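Local coordinates for AAEL008620-PA odorant-binding protein (Aedes aegypti, PDB 5V13), which binds juvenile hormone III in mosquito haemolymph and belongs to the odorant-binding protein family, at residues R24-Q28 and T154-L158; Q90-F95 and T139-H145; G199-I203 and E213-Y218. All blocks are in the same frame, centred on the assembly; numbering follows the deposited sequence.

Contact 1 (R24-Q28 and T154-L158); sequences RTPEQ and TYAKL
The hydroxyl of Y155 is tied to the backbone of P26 by a bridging water: Y155 OH lies 2.8 Å from the water oxygen, which sits in the plane of the tyrosine ring and donates to P26 O. No direct hydrogen bond joins the segments. The setting is the capped start of helix 26-38, in the largely helical fold of the odorant-binding proteins, with helix 151-158 packed against it.

T25 is the N-cap and forms a capping box with Q28. The backbone amide Q28 N donates to T25 OG1 at 3.1 Å, and T25 N returns a bond to Q28 OE1 at 3.1 Å, arriving in the carbonyl plane on a lone pair. A chi1 of 68° sets T25 OG1 between its own backbone N and carbonyl carbon, where it can take the amide of the first turn. Proline suits position 26, because an amide in the first turn has no helical carbonyl to bond to, so the missing N-H costs nothing.

The apolar part centres on the P26 ring. Its CG rests over one face of Y155, 3.7 Å from the ring centroid and 23° off the normal, a CH-pi contact shifted toward the phenol end; P26 CB meets Y155 OH at 3.4 Å. Tyrosine thus serves twice, its face for the proline and its hydroxyl for the water.

Polar ends turn to other partners: the E27 carboxylate goes to R201 and Y268. The same rotamer that gives T154 OG1 to D150 O sets the methyl anti to the backbone N, where CG2 lies 3.8 Å from P26 CD. L158 reaches the proline tip to tip, its CD1 3.6 Å from P26 CD and 4.1 Å from T25 CG2.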
ATOM      1  N   ARG B  24      15.305   2.297  11.120  1.00  8.99           N
ATOM      2  CA  ARG B  24      15.427   2.453   9.678  1.00  9.42           C
ATOM      3  C   ARG B  24      14.233   1.812   8.983  1.00  9.86           C
ATOM      4  O   ARG B  24      13.908   0.649   9.238  1.00 11.98           O
ATOM      5  CB  ARG B  24      16.723   1.799   9.188  1.00  9.45           C
ATOM      6  CG  ARG B  24      18.025   2.342   9.859  1.00 10.98           C
ATOM      7  CD  ARG B  24      18.262   3.832   9.570  1.00 11.89           C
ATOM      8  NE  ARG B  24      17.604   4.747  10.507  1.00 12.70           N
ATOM      9  CZ  ARG B  24      17.833   6.060  10.538  1.00 17.97           C
ATOM     10  NH1 ARG B  24      18.701   6.602   9.691  1.00 14.93           N
ATOM     11  NH2 ARG B  24      17.216   6.834  11.422  1.00 14.90           N
ATOM     12  N   THR B  25      13.603   2.566   8.088  1.00 12.16           N
ATOM     13  CA  THR B  25      12.550   2.037   7.221  1.00 14.60           C
ATOM     14  C   THR B  25      13.153   1.219   6.088  1.00 13.76           C
ATOM     15  O   THR B  25      14.359   1.275   5.844  1.00 12.37           O
ATOM     16  CB  THR B  25      11.749   3.185   6.627  1.00 11.28           C
ATOM     17  OG1 THR B  25      12.589   3.908   5.719  1.00 10.98           O
ATOM     18  CG2 THR B  25      11.230   4.104   7.718  1.00 12.35           C
ATOM     19  N   PRO B  26      12.328   0.462   5.353  1.00 10.05           N
ATOM     20  CA  PRO B  26      12.843  -0.202   4.140  1.00 10.89           C
ATOM     21  C   PRO B  26      13.267   0.776   3.061  1.00  8.36           C
ATOM     22  O   PRO B  26      14.096   0.417   2.223  1.00 14.83           O
ATOM     23  CB  PRO B  26      11.665  -1.082   3.683  1.00 15.22           C
ATOM     24  CG  PRO B  26      10.455  -0.523   4.384  1.00 16.88           C
ATOM     25  CD  PRO B  26      10.960   0.014   5.687  1.00 10.23           C
ATOM     26  N   GLU B  27      12.738   2.006   3.053  1.00  9.48           N
ATOM     27  CA  GLU B  27      13.277   3.002   2.131  1.00 11.31           C
ATOM     28  C   GLU B  27      14.717   3.337   2.499  1.00 11.29           C
ATOM     29  O   GLU B  27      15.585   3.426   1.627  1.00  9.78           O
ATOM     30  CB  GLU B  27      12.415   4.270   2.136  1.00 12.47           C
ATOM     31  CG  GLU B  27      12.853   5.368   1.139  1.00 12.28           C
ATOM     32  CD  GLU B  27      14.042   6.216   1.606  1.00 15.24           C
ATOM     33  OE1 GLU B  27      14.827   6.690   0.731  1.00 13.25           O
ATOM     34  OE2 GLU B  27      14.171   6.439   2.840  1.00 15.91           O
ATOM     35  N   GLN B  28      14.985   3.508   3.790  1.00  8.51           N
ATOM     36  CA  GLN B  28      16.324   3.881   4.239  1.00  8.39           C
ATOM     37  C   GLN B  28      17.336   2.741   4.054  1.00 12.35           C
ATOM     38  O   GLN B  28      18.468   2.975   3.609  1.00 11.44           O
ATOM     39  CB  GLN B  28      16.241   4.338   5.696  1.00  9.72           C
ATOM     40  CG  GLN B  28      15.609   5.742   5.819  1.00 10.42           C
ATOM     41  CD  GLN B  28      15.369   6.148   7.257  1.00 12.46           C
ATOM     42  OE1 GLN B  28      14.867   5.358   8.065  1.00 14.42           O
ATOM     43  NE2 GLN B  28      15.711   7.388   7.583  1.00 13.61           N
ATOM     44  N   THR B 154       5.638  -4.945   6.953  1.00 13.97           N
ATOM     45  CA  THR B 154       6.458  -3.766   7.212  1.00 16.07           C
ATOM     46  C   THR B 154       5.917  -2.532   6.493  1.00 17.51           C
ATOM     47  O   THR B 154       5.798  -1.453   7.089  1.00 13.37           O
ATOM     48  CB  THR B 154       7.900  -4.054   6.791  1.00 13.53           C
ATOM     49  OG1 THR B 154       8.429  -5.126   7.586  1.00 16.84           O
ATOM     50  CG2 THR B 154       8.772  -2.807   6.923  1.00 15.11           C
ATOM     51  N   TYR B 155       5.600  -2.656   5.200  1.00 14.46           N
ATOM     52  CA  TYR B 155       5.135  -1.468   4.484  1.00 15.04           C
ATOM     53  C   TYR B 155       3.702  -1.090   4.873  1.00 12.78           C
ATOM     54  O   TYR B 155       3.329   0.086   4.778  1.00 16.03           O
ATOM     55  CB  TYR B 155       5.248  -1.663   2.963  1.00 20.65           C
ATOM     56  CG  TYR B 155       6.602  -1.277   2.381  1.00 11.27           C
ATOM     57  CD1 TYR B 155       6.916   0.060   2.118  1.00  9.99           C
ATOM     58  CD2 TYR B 155       7.554  -2.244   2.076  1.00 12.74           C
ATOM     59  CE1 TYR B 155       8.151   0.417   1.559  1.00 18.06           C
ATOM     60  CE2 TYR B 155       8.797  -1.891   1.534  1.00 19.29           C
ATOM     61  CZ  TYR B 155       9.090  -0.563   1.280  1.00 18.65           C
ATOM     62  OH  TYR B 155      10.320  -0.211   0.735  1.00 17.38           O
ATOM     63  N   ALA B 156       2.889  -2.049   5.318  1.00 13.13           N
ATOM     64  CA  ALA B 156       1.534  -1.677   5.730  1.00 16.58           C
ATOM     65  C   ALA B 156       1.508  -1.035   7.121  1.00 17.19           C
ATOM     66  O   ALA B 156       0.708  -0.122   7.359  1.00 15.62           O
ATOM     67  CB  ALA B 156       0.610  -2.892   5.690  1.00 16.61           C
ATOM     68  N   LYS B 157       2.391  -1.471   8.029  1.00 17.29           N
ATOM     69  CA  LYS B 157       2.488  -0.836   9.345  1.00 16.45           C
ATOM     70  C   LYS B 157       2.968   0.600   9.220  1.00 17.25           C
ATOM     71  O   LYS B 157       2.535   1.476   9.971  1.00 15.54           O
ATOM     72  CB  LYS B 157       3.427  -1.646  10.244  1.00 21.92           C
ATOM     73  CG  LYS B 157       3.561  -1.117  11.665  1.00 37.59           C
ATOM     74  CD  LYS B 157       4.646  -1.866  12.457  1.00 40.60           C
ATOM     75  CE  LYS B 157       6.063  -1.462  12.022  1.00 40.82           C
ATOM     76  NZ  LYS B 157       7.140  -2.033  12.903  1.00 32.83           N
ATOM     77  N   LEU B 158       3.885   0.857   8.294  1.00 11.54           N
ATOM     78  CA  LEU B 158       4.340   2.219   8.050  1.00 11.38           C
ATOM     79  C   LEU B 158       3.378   3.004   7.160  1.00 16.66           C
ATOM     80  O   LEU B 158       3.304   4.231   7.284  1.00 15.06           O
ATOM     81  CB  LEU B 158       5.739   2.197   7.428  1.00 12.28           C
ATOM     82  CG  LEU B 158       6.842   1.552   8.268  1.00 17.84           C
ATOM     83  CD1 LEU B 158       8.151   1.423   7.466  1.00 15.21           C
ATOM     84  CD2 LEU B 158       7.072   2.365   9.551  1.00 15.59           C
TER
HETATM   85  O   HOH W   1      12.602  -1.762   0.373  1.00 39.49           O

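Contact 2 (Q90-F95 and T139-H145); sequences QAESFF and TILRMFH
Both faces of the F94 ring are occupied: H145 CE1 stands over its centre, 3.3 Å above the plane, and S93 OG lies over the opposite face. The imidazole presents its edge, with the two planes at 79°, so the pair is a T-shaped stack. It lies where the C-terminal ends of helices 84-94 and 137-143 meet in the helical odorant-binding protein fold, their segments 90-94 and 139-143 crossing at 61°. F95 receives the T139 methyl almost exactly on its axis, CG2 lying 3.8 Å from the centroid, while R142 CB comes to the edge of the same ring. The third ring, F144, carries Q90 CG over one face, 3.8 Å from its centroid, a CH-pi contact offset toward the rim; the Q90 amide and the ring are nearly parallel.

A Schellman motif finishes helix 137-143, with H145, at positive phi, as its C-prime residue. At such an end the last carbonyls lack helical partners, and a glutamine supplies one: Q90 NE2 donates to M143 O at 2.9 Å, with the N-H pointing nearly straight at the oxygen (169°), though the donor is tilted from the carbonyl plane. With CG anti to the backbone N and a bend at chi2, the chain brings the amide round to that carbonyl. Q90 OE1 accepts from R24 N, H145 NE2 hydrogen-bonds to R24 O, and R142 NE forms a salt bridge with D150.

M143 CG stands between the backbone N and the carbonyl carbon, and the extended chain, unbranched as methionine is, carries SD toward A91. F144 and I140 touch the bound juvenile hormone, so this junction backs the ligand pocket. F94 CB comes within 3.5 Å of M143 O, and M143 SD settles on A91 CB at 3.6 Å.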
ATOM      1  N   GLN B  90      16.187  -0.982  16.623  1.00 14.46           N
ATOM      2  CA  GLN B  90      15.787  -1.626  15.375  1.00 14.39           C
ATOM      3  C   GLN B  90      15.168  -2.993  15.630  1.00 15.30           C
ATOM      4  O   GLN B  90      14.156  -3.349  15.010  1.00 16.89           O
ATOM      5  CB  GLN B  90      16.988  -1.774  14.438  1.00 14.32           C
ATOM      6  CG  GLN B  90      16.631  -2.209  13.009  1.00 11.38           C
ATOM      7  CD  GLN B  90      16.119  -1.044  12.163  1.00 12.47           C
ATOM      8  OE1 GLN B  90      16.405   0.115  12.450  1.00 11.72           O
ATOM      9  NE2 GLN B  90      15.343  -1.352  11.119  1.00 15.21           N
ATOM     10  N   ALA B  91      15.770  -3.782  16.520  1.00 13.36           N
ATOM     11  CA  ALA B  91      15.234  -5.108  16.804  1.00 16.06           C
ATOM     12  C   ALA B  91      13.869  -5.022  17.473  1.00 19.78           C
ATOM     13  O   ALA B  91      12.966  -5.806  17.159  1.00 17.51           O
ATOM     14  CB  ALA B  91      16.205  -5.895  17.679  1.00 12.72           C
ATOM     15  N   GLU B  92      13.694  -4.069  18.387  1.00 14.51           N
ATOM     16  CA  GLU B  92      12.400  -3.928  19.052  1.00 19.65           C
ATOM     17  C   GLU B  92      11.287  -3.581  18.070  1.00 20.71           C
ATOM     18  O   GLU B  92      10.138  -4.003  18.253  1.00 21.19           O
ATOM     19  CB  GLU B  92      12.502  -2.873  20.151  1.00 17.74           C
ATOM     20  CG  GLU B  92      13.363  -3.319  21.325  1.00 21.21           C
ATOM     21  CD  GLU B  92      13.576  -2.231  22.380  1.00 34.74           C
ATOM     22  OE1 GLU B  92      14.013  -2.568  23.507  1.00 31.54           O
ATOM     23  OE2 GLU B  92      13.333  -1.043  22.082  1.00 38.05           O
ATOM     24  N   SER B  93      11.603  -2.827  17.018  1.00 20.22           N
ATOM     25  CA  SER B  93      10.585  -2.426  16.059  1.00 23.47           C
ATOM     26  C   SER B  93      10.290  -3.508  15.029  1.00 25.03           C
ATOM     27  O   SER B  93       9.140  -3.640  14.592  1.00 24.99           O
ATOM     28  CB  SER B  93      11.005  -1.134  15.350  1.00 25.50           C
ATOM     29  OG  SER B  93      10.079  -0.802  14.326  1.00 27.48           O
ATOM     30  N   PHE B  94      11.299  -4.282  14.612  1.00 22.52           N
ATOM     31  CA  PHE B  94      11.168  -5.095  13.404  1.00 23.36           C
ATOM     32  C   PHE B  94      11.541  -6.568  13.534  1.00 26.38           C
ATOM     33  O   PHE B  94      11.515  -7.274  12.521  1.00 29.49           O
ATOM     34  CB  PHE B  94      12.000  -4.502  12.256  1.00 19.12           C
ATOM     35  CG  PHE B  94      11.453  -3.197  11.703  1.00 15.65           C
ATOM     36  CD1 PHE B  94      10.202  -3.148  11.101  1.00 17.92           C
ATOM     37  CD2 PHE B  94      12.200  -2.033  11.775  1.00 17.37           C
ATOM     38  CE1 PHE B  94       9.694  -1.948  10.607  1.00 20.20           C
ATOM     39  CE2 PHE B  94      11.715  -0.835  11.266  1.00 20.48           C
ATOM     40  CZ  PHE B  94      10.453  -0.793  10.676  1.00 20.33           C
ATOM     41  N   PHE B  95      11.894  -7.061  14.717  1.00 19.98           N
ATOM     42  CA  PHE B  95      12.187  -8.488  14.876  1.00 20.23           C
ATOM     43  C   PHE B  95      11.153  -9.109  15.810  1.00 24.71           C
ATOM     44  O   PHE B  95      11.204  -8.897  17.027  1.00 19.54           O
ATOM     45  CB  PHE B  95      13.603  -8.727  15.400  1.00 17.37           C
ATOM     46  CG  PHE B  95      13.956 -10.184  15.488  1.00 17.26           C
ATOM     47  CD1 PHE B  95      14.260 -10.902  14.341  1.00 21.10           C
ATOM     48  CD2 PHE B  95      13.957 -10.838  16.702  1.00 21.29           C
ATOM     49  CE1 PHE B  95      14.571 -12.252  14.410  1.00 22.29           C
ATOM     50  CE2 PHE B  95      14.270 -12.184  16.784  1.00 28.49           C
ATOM     51  CZ  PHE B  95      14.576 -12.895  15.635  1.00 24.24           C
ATOM     52  N   THR B 139      19.183 -12.470  12.901  1.00 16.78           N
ATOM     53  CA  THR B 139      18.343 -11.442  13.516  1.00 17.52           C
ATOM     54  C   THR B 139      18.586 -10.078  12.871  1.00 16.54           C
ATOM     55  O   THR B 139      17.636  -9.361  12.556  1.00 15.41           O
ATOM     56  CB  THR B 139      18.608 -11.383  15.025  1.00 18.02           C
ATOM     57  OG1 THR B 139      18.239 -12.630  15.633  1.00 20.60           O
ATOM     58  CG2 THR B 139      17.828 -10.252  15.688  1.00 16.81           C
ATOM     59  N   ILE B 140      19.857  -9.722  12.646  1.00 12.90           N
ATOM     60  CA  ILE B 140      20.199  -8.453  11.999  1.00 12.49           C
ATOM     61  C   ILE B 140      19.612  -8.391  10.592  1.00 13.55           C
ATOM     62  O   ILE B 140      19.018  -7.388  10.187  1.00 13.25           O
ATOM     63  CB  ILE B 140      21.730  -8.284  11.970  1.00 13.58           C
ATOM     64  CG1 ILE B 140      22.276  -8.179  13.390  1.00 13.97           C
ATOM     65  CG2 ILE B 140      22.149  -7.097  11.077  1.00 12.53           C
ATOM     66  CD1 ILE B 140      23.811  -8.427  13.458  1.00 12.30           C
ATOM     67  N   LEU B 141      19.814  -9.452   9.811  1.00 17.27           N
ATOM     68  CA  LEU B 141      19.242  -9.522   8.470  1.00 11.46           C
ATOM     69  C   LEU B 141      17.754  -9.200   8.495  1.00 12.95           C
ATOM     70  O   LEU B 141      17.267  -8.356   7.733  1.00 16.62           O
ATOM     71  CB  LEU B 141      19.486 -10.921   7.894  1.00 13.76           C
ATOM     72  CG  LEU B 141      19.072 -11.356   6.484  1.00 18.94           C
ATOM     73  CD1 LEU B 141      19.787 -12.672   6.160  1.00 17.04           C
ATOM     74  CD2 LEU B 141      17.551 -11.543   6.314  1.00 15.36           C
ATOM     75  N   ARG B 142      17.020  -9.848   9.391  1.00 12.78           N
ATOM     76  CA  ARG B 142      15.572  -9.693   9.374  1.00 12.96           C
ATOM     77  C   ARG B 142      15.148  -8.288   9.803  1.00 15.08           C
ATOM     78  O   ARG B 142      14.252  -7.696   9.190  1.00 17.86           O
ATOM     79  CB  ARG B 142      14.942 -10.765  10.261  1.00 13.06           C
ATOM     80  CG  ARG B 142      13.468 -10.895  10.050  1.00 21.45           C
ATOM     81  CD  ARG B 142      13.009 -12.316  10.283  1.00 27.22           C
ATOM     82  NE  ARG B 142      11.666 -12.481   9.748  1.00 28.15           N
ATOM     83  CZ  ARG B 142      11.005 -13.629   9.724  1.00 29.76           C
ATOM     84  NH1 ARG B 142      11.559 -14.736  10.210  1.00 28.23           N
ATOM     85  NH2 ARG B 142       9.786 -13.662   9.207  1.00 31.65           N
ATOM     86  N   MET B 143      15.775  -7.731  10.852  1.00 11.16           N
ATOM     87  CA  MET B 143      15.303  -6.456  11.394  1.00 10.81           C
ATOM     88  C   MET B 143      15.658  -5.281  10.500  1.00 10.16           C
ATOM     89  O   MET B 143      15.055  -4.214  10.640  1.00 12.68           O
ATOM     90  CB  MET B 143      15.865  -6.219  12.809  1.00 14.61           C
ATOM     91  CG  MET B 143      17.380  -5.945  12.873  1.00 14.69           C
ATOM     92  SD  MET B 143      17.956  -6.221  14.572  1.00 16.66           S
ATOM     93  CE  MET B 143      19.548  -5.369  14.638  1.00 13.25           C
ATOM     94  N   PHE B 144      16.640  -5.442   9.609  1.00 13.04           N
ATOM     95  CA  PHE B 144      16.977  -4.446   8.599  1.00 10.36           C
ATOM     96  C   PHE B 144      16.398  -4.801   7.226  1.00 12.61           C
ATOM     97  O   PHE B 144      16.983  -4.455   6.193  1.00 13.58           O
ATOM     98  CB  PHE B 144      18.495  -4.261   8.517  1.00 11.20           C
ATOM     99  CG  PHE B 144      19.076  -3.511   9.687  1.00  9.99           C
ATOM    100  CD1 PHE B 144      18.830  -2.146   9.843  1.00  9.84           C
ATOM    101  CD2 PHE B 144      19.866  -4.163  10.625  1.00 14.64           C
ATOM    102  CE1 PHE B 144      19.360  -1.439  10.925  1.00 11.35           C
ATOM    103  CE2 PHE B 144      20.415  -3.463  11.710  1.00 12.66           C
ATOM    104  CZ  PHE B 144      20.155  -2.095  11.860  1.00 12.35           C
ATOM    105  N   HIS B 145      15.269  -5.515   7.205  1.00 13.46           N
ATOM    106  CA  HIS B 145      14.421  -5.666   6.022  1.00  9.98           C
ATOM    107  C   HIS B 145      15.041  -6.553   4.951  1.00 17.22           C
ATOM    108  O   HIS B 145      14.709  -6.432   3.765  1.00 16.51           O
ATOM    109  CB  HIS B 145      14.047  -4.295   5.462  1.00 11.17           C
ATOM    110  CG  HIS B 145      13.595  -3.350   6.529  1.00 12.27           C
ATOM    111  ND1 HIS B 145      12.583  -3.668   7.409  1.00 16.54           N
ATOM    112  CD2 HIS B 145      14.065  -2.138   6.912  1.00 14.61           C
ATOM    113  CE1 HIS B 145      12.426  -2.677   8.271  1.00 14.59           C
ATOM    114  NE2 HIS B 145      13.308  -1.733   7.986  1.00 14.37           N
TER

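Contact 3 (G199-I203 and E213-Y218); sequences GFRWI and EIRRDY
The indole of W202 supplies the polar bond that joins the loop after helix 190-199 to helix 211-220, a helix-loop-helix connection in the largely helical odorant-binding protein fold: W202 NE1 donates to D217 OD2 at 2.8 Å, with an N-H...O angle of 164°. The oxygen is met on its anti side, 23° out of the carboxylate plane, and lies close to the plane of the indole. Tryptophan suits the place because one side chain offers both a broad apolar surface and a single N-H. D217 OD2 also forms a salt bridge with R261, whose guanidinium further reaches E213 and F200 O; E213 has R35 as another ionic partner. These buried carboxylates are thus matched by arginines, which would probably help keep them ionised.

Packing on the indole comes from both faces. I214 CG1 lies 3.8 Å from the centroid of the five-membered ring, a CH-pi contact 20° off the normal, and F200 CD2 covers the opposite face near the rim. E213 CG, anti to the backbone N, comes to the edge 3.8 Å from W202 CD1, and the bend at chi2 then turns the carboxylate to its arginines.

R201 leaves helix 190-199 with a positive phi; its guanidinium pairs with E27, and R201 NH1 also donates to G199 O at 2.9 Å.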
ATOM      1  N   GLY B 199      14.635  13.580   1.392  1.00 15.50           N
ATOM      2  CA  GLY B 199      14.488  12.392   0.563  1.00 14.48           C
ATOM      3  C   GLY B 199      15.549  12.303  -0.521  1.00 19.07           C
ATOM      4  O   GLY B 199      16.050  11.215  -0.823  1.00 13.97           O
ATOM      5  N   PHE B 200      15.896  13.444  -1.131  1.00 11.51           N
ATOM      6  CA  PHE B 200      16.975  13.515  -2.112  1.00 13.05           C
ATOM      7  C   PHE B 200      18.359  13.411  -1.467  1.00 16.71           C
ATOM      8  O   PHE B 200      19.355  13.294  -2.193  1.00 16.19           O
ATOM      9  CB  PHE B 200      16.899  14.840  -2.904  1.00 14.71           C
ATOM     10  CG  PHE B 200      15.733  14.934  -3.889  1.00 15.45           C
ATOM     11  CD1 PHE B 200      14.796  13.914  -4.001  1.00 13.43           C
ATOM     12  CD2 PHE B 200      15.598  16.059  -4.714  1.00 17.65           C
ATOM     13  CE1 PHE B 200      13.727  14.004  -4.914  1.00 15.66           C
ATOM     14  CE2 PHE B 200      14.533  16.169  -5.630  1.00 18.26           C
ATOM     15  CZ  PHE B 200      13.597  15.140  -5.730  1.00 18.04           C
ATOM     16  N   ARG B 201      18.439  13.483  -0.134  1.00 12.96           N
ATOM     17  CA  ARG B 201      19.705  13.626   0.602  1.00 11.77           C
ATOM     18  C   ARG B 201      20.471  14.888   0.203  1.00 17.11           C
ATOM     19  O   ARG B 201      21.701  14.951   0.340  1.00 18.86           O
ATOM     20  CB  ARG B 201      20.594  12.383   0.454  1.00 11.77           C
ATOM     21  CG  ARG B 201      20.231  11.217   1.404  1.00 11.58           C
ATOM     22  CD  ARG B 201      18.862  10.575   1.064  1.00 13.86           C
ATOM     23  NE  ARG B 201      18.592   9.356   1.846  1.00 14.63           N
ATOM     24  CZ  ARG B 201      17.476   8.629   1.756  1.00 19.39           C
ATOM     25  NH1 ARG B 201      16.499   8.978   0.908  1.00 10.53           N
ATOM     26  NH2 ARG B 201      17.335   7.539   2.509  1.00 18.16           N
ATOM     27  N   TRP B 202      19.754  15.915  -0.277  1.00 14.01           N
ATOM     28  CA  TRP B 202      20.348  17.248  -0.388  1.00 18.75           C
ATOM     29  C   TRP B 202      20.544  17.876   0.988  1.00 17.54           C
ATOM     30  O   TRP B 202      21.472  18.667   1.189  1.00 19.42           O
ATOM     31  CB  TRP B 202      19.476  18.170  -1.246  1.00 16.75           C
ATOM     32  CG  TRP B 202      19.427  17.845  -2.697  1.00 17.63           C
ATOM     33  CD1 TRP B 202      19.946  16.749  -3.310  1.00 16.39           C
ATOM     34  CD2 TRP B 202      18.842  18.647  -3.734  1.00 18.00           C
ATOM     35  NE1 TRP B 202      19.702  16.801  -4.657  1.00 17.07           N
ATOM     36  CE2 TRP B 202      19.036  17.962  -4.948  1.00 14.90           C
ATOM     37  CE3 TRP B 202      18.167  19.873  -3.749  1.00 19.49           C
ATOM     38  CZ2 TRP B 202      18.583  18.457  -6.168  1.00 19.53           C
ATOM     39  CZ3 TRP B 202      17.713  20.369  -4.973  1.00 19.21           C
ATOM     40  CH2 TRP B 202      17.931  19.666  -6.162  1.00 20.80           C
ATOM     41  N   ILE B 203      19.671  17.546   1.934  1.00 17.22           N
ATOM     42  CA  ILE B 203      19.840  17.874   3.346  1.00 21.04           C
ATOM     43  C   ILE B 203      20.004  16.560   4.094  1.00 22.62           C
ATOM     44  O   ILE B 203      19.187  15.646   3.930  1.00 18.60           O
ATOM     45  CB  ILE B 203      18.651  18.680   3.895  1.00 21.58           C
ATOM     46  CG1 ILE B 203      18.639  20.078   3.273  1.00 24.09           C
ATOM     47  CG2 ILE B 203      18.713  18.762   5.439  1.00 19.08           C
ATOM     48  CD1 ILE B 203      17.474  20.949   3.726  1.00 26.42           C
ATOM     49  N   GLU B 213      25.874  15.946  -3.356  1.00 18.77           N
ATOM     50  CA  GLU B 213      24.639  15.363  -3.889  1.00 19.52           C
ATOM     51  C   GLU B 213      23.909  16.346  -4.799  1.00 23.48           C
ATOM     52  O   GLU B 213      23.420  15.965  -5.873  1.00 21.03           O
ATOM     53  CB  GLU B 213      23.727  14.919  -2.744  1.00 20.00           C
ATOM     54  CG  GLU B 213      22.568  14.004  -3.160  1.00 27.80           C
ATOM     55  CD  GLU B 213      23.030  12.591  -3.546  1.00 35.74           C
ATOM     56  OE1 GLU B 213      24.157  12.197  -3.173  1.00 26.45           O
ATOM     57  OE2 GLU B 213      22.264  11.874  -4.222  1.00 29.47           O
ATOM     58  N   ILE B 214      23.813  17.613  -4.378  1.00 20.41           N
ATOM     59  CA  ILE B 214      23.184  18.637  -5.213  1.00 18.77           C
ATOM     60  C   ILE B 214      23.924  18.771  -6.538  1.00 17.79           C
ATOM     61  O   ILE B 214      23.309  18.771  -7.613  1.00 20.18           O
ATOM     62  CB  ILE B 214      23.125  19.986  -4.469  1.00 22.11           C
ATOM     63  CG1 ILE B 214      22.303  19.857  -3.182  1.00 19.65           C
ATOM     64  CG2 ILE B 214      22.536  21.065  -5.389  1.00 18.87           C
ATOM     65  CD1 ILE B 214      22.514  21.000  -2.169  1.00 21.40           C
ATOM     66  N   ARG B 215      25.256  18.917  -6.485  1.00 19.50           N
ATOM     67  CA  ARG B 215      26.022  19.042  -7.723  1.00 22.48           C
ATOM     68  C   ARG B 215      25.817  17.823  -8.625  1.00 22.04           C
ATOM     69  O   ARG B 215      25.605  17.966  -9.833  1.00 25.98           O
ATOM     70  CB  ARG B 215      27.507  19.248  -7.410  1.00 21.97           C
ATOM     71  CG  ARG B 215      28.379  19.394  -8.657  1.00 26.82           C
ATOM     72  CD  ARG B 215      29.818  19.735  -8.291  1.00 43.48           C
ATOM     73  NE  ARG B 215      30.418  18.699  -7.456  1.00 52.69           N
ATOM     74  CZ  ARG B 215      30.710  18.845  -6.165  1.00 59.32           C
ATOM     75  NH1 ARG B 215      30.471  19.998  -5.548  1.00 56.41           N
ATOM     76  NH2 ARG B 215      31.249  17.837  -5.491  1.00 61.71           N
ATOM     77  N   ARG B 216      25.858  16.623  -8.047  1.00 20.39           N
ATOM     78  CA  ARG B 216      25.631  15.397  -8.809  1.00 24.71           C
ATOM     79  C   ARG B 216      24.293  15.433  -9.551  1.00 22.01           C
ATOM     80  O   ARG B 216      24.220  15.113 -10.742  1.00 22.41           O
ATOM     81  CB  ARG B 216      25.714  14.211  -7.845  1.00 29.96           C
ATOM     82  CG  ARG B 216      25.297  12.853  -8.360  1.00 39.01           C
ATOM     83  CD  ARG B 216      25.412  11.839  -7.211  1.00 45.96           C
ATOM     84  NE  ARG B 216      24.299  10.893  -7.161  1.00 49.66           N
ATOM     85  CZ  ARG B 216      24.410   9.588  -7.396  1.00 57.67           C
ATOM     86  NH1 ARG B 216      25.593   9.061  -7.688  1.00 58.25           N
ATOM     87  NH2 ARG B 216      23.340   8.805  -7.331  1.00 60.18           N
ATOM     88  N   ASP B 217      23.225  15.848  -8.866  1.00 21.90           N
ATOM     89  CA  ASP B 217      21.912  15.884  -9.509  1.00 20.36           C
ATOM     90  C   ASP B 217      21.822  17.000 -10.540  1.00 19.56           C
ATOM     91  O   ASP B 217      21.177  16.830 -11.583  1.00 21.37           O
ATOM     92  CB  ASP B 217      20.817  16.024  -8.453  1.00 20.04           C
ATOM     93  CG  ASP B 217      20.601  14.737  -7.683  1.00 24.34           C
ATOM     94  OD1 ASP B 217      21.082  13.686  -8.169  1.00 24.33           O
ATOM     95  OD2 ASP B 217      19.942  14.766  -6.623  1.00 21.84           O
ATOM     96  N   TYR B 218      22.456  18.148 -10.277  1.00 17.53           N
ATOM     97  CA  TYR B 218      22.480  19.204 -11.286  1.00 19.47           C
ATOM     98  C   TYR B 218      23.190  18.726 -12.544  1.00 19.39           C
ATOM     99  O   TYR B 218      22.687  18.903 -13.659  1.00 20.53           O
ATOM    100  CB  TYR B 218      23.143  20.471 -10.735  1.00 22.82           C
ATOM    101  CG  TYR B 218      22.140  21.498 -10.232  1.00 19.53           C
ATOM    102  CD1 TYR B 218      21.451  21.289  -9.041  1.00 20.97           C
ATOM    103  CD2 TYR B 218      21.873  22.660 -10.954  1.00 22.54           C
ATOM    104  CE1 TYR B 218      20.523  22.207  -8.577  1.00 18.55           C
ATOM    105  CE2 TYR B 218      20.944  23.596 -10.497  1.00 24.81           C
ATOM    106  CZ  TYR B 218      20.277  23.361  -9.303  1.00 23.98           C
ATOM    107  OH  TYR B 218      19.347  24.264  -8.828  1.00 21.44           O
TER

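In the fold
Contacts 1 and 2 are neighbours, their centres 11 Å apart, and contact 2 lies nested within the loop that contact 1 closes. No helix is common to the three contacts, but helices 137-143 and 151-158 are consecutive, and the backbone N and O of R24 tie contact 1 to Q90 and H145. Contact 2 is buried, aromatic and abuts the hormone through F144; contact 1, only partly buried, joins helix 26-38, which carries pocket residues, to helix 151-158 with proline, methyls and a water. Contact 3, across the chain's centre from contact 2, relies on buried ions around an indole. E27 OE1 to R201 NH1, 2.8 Å, connects contacts 1 and 3, whereas contacts 2 and 3 do not touch.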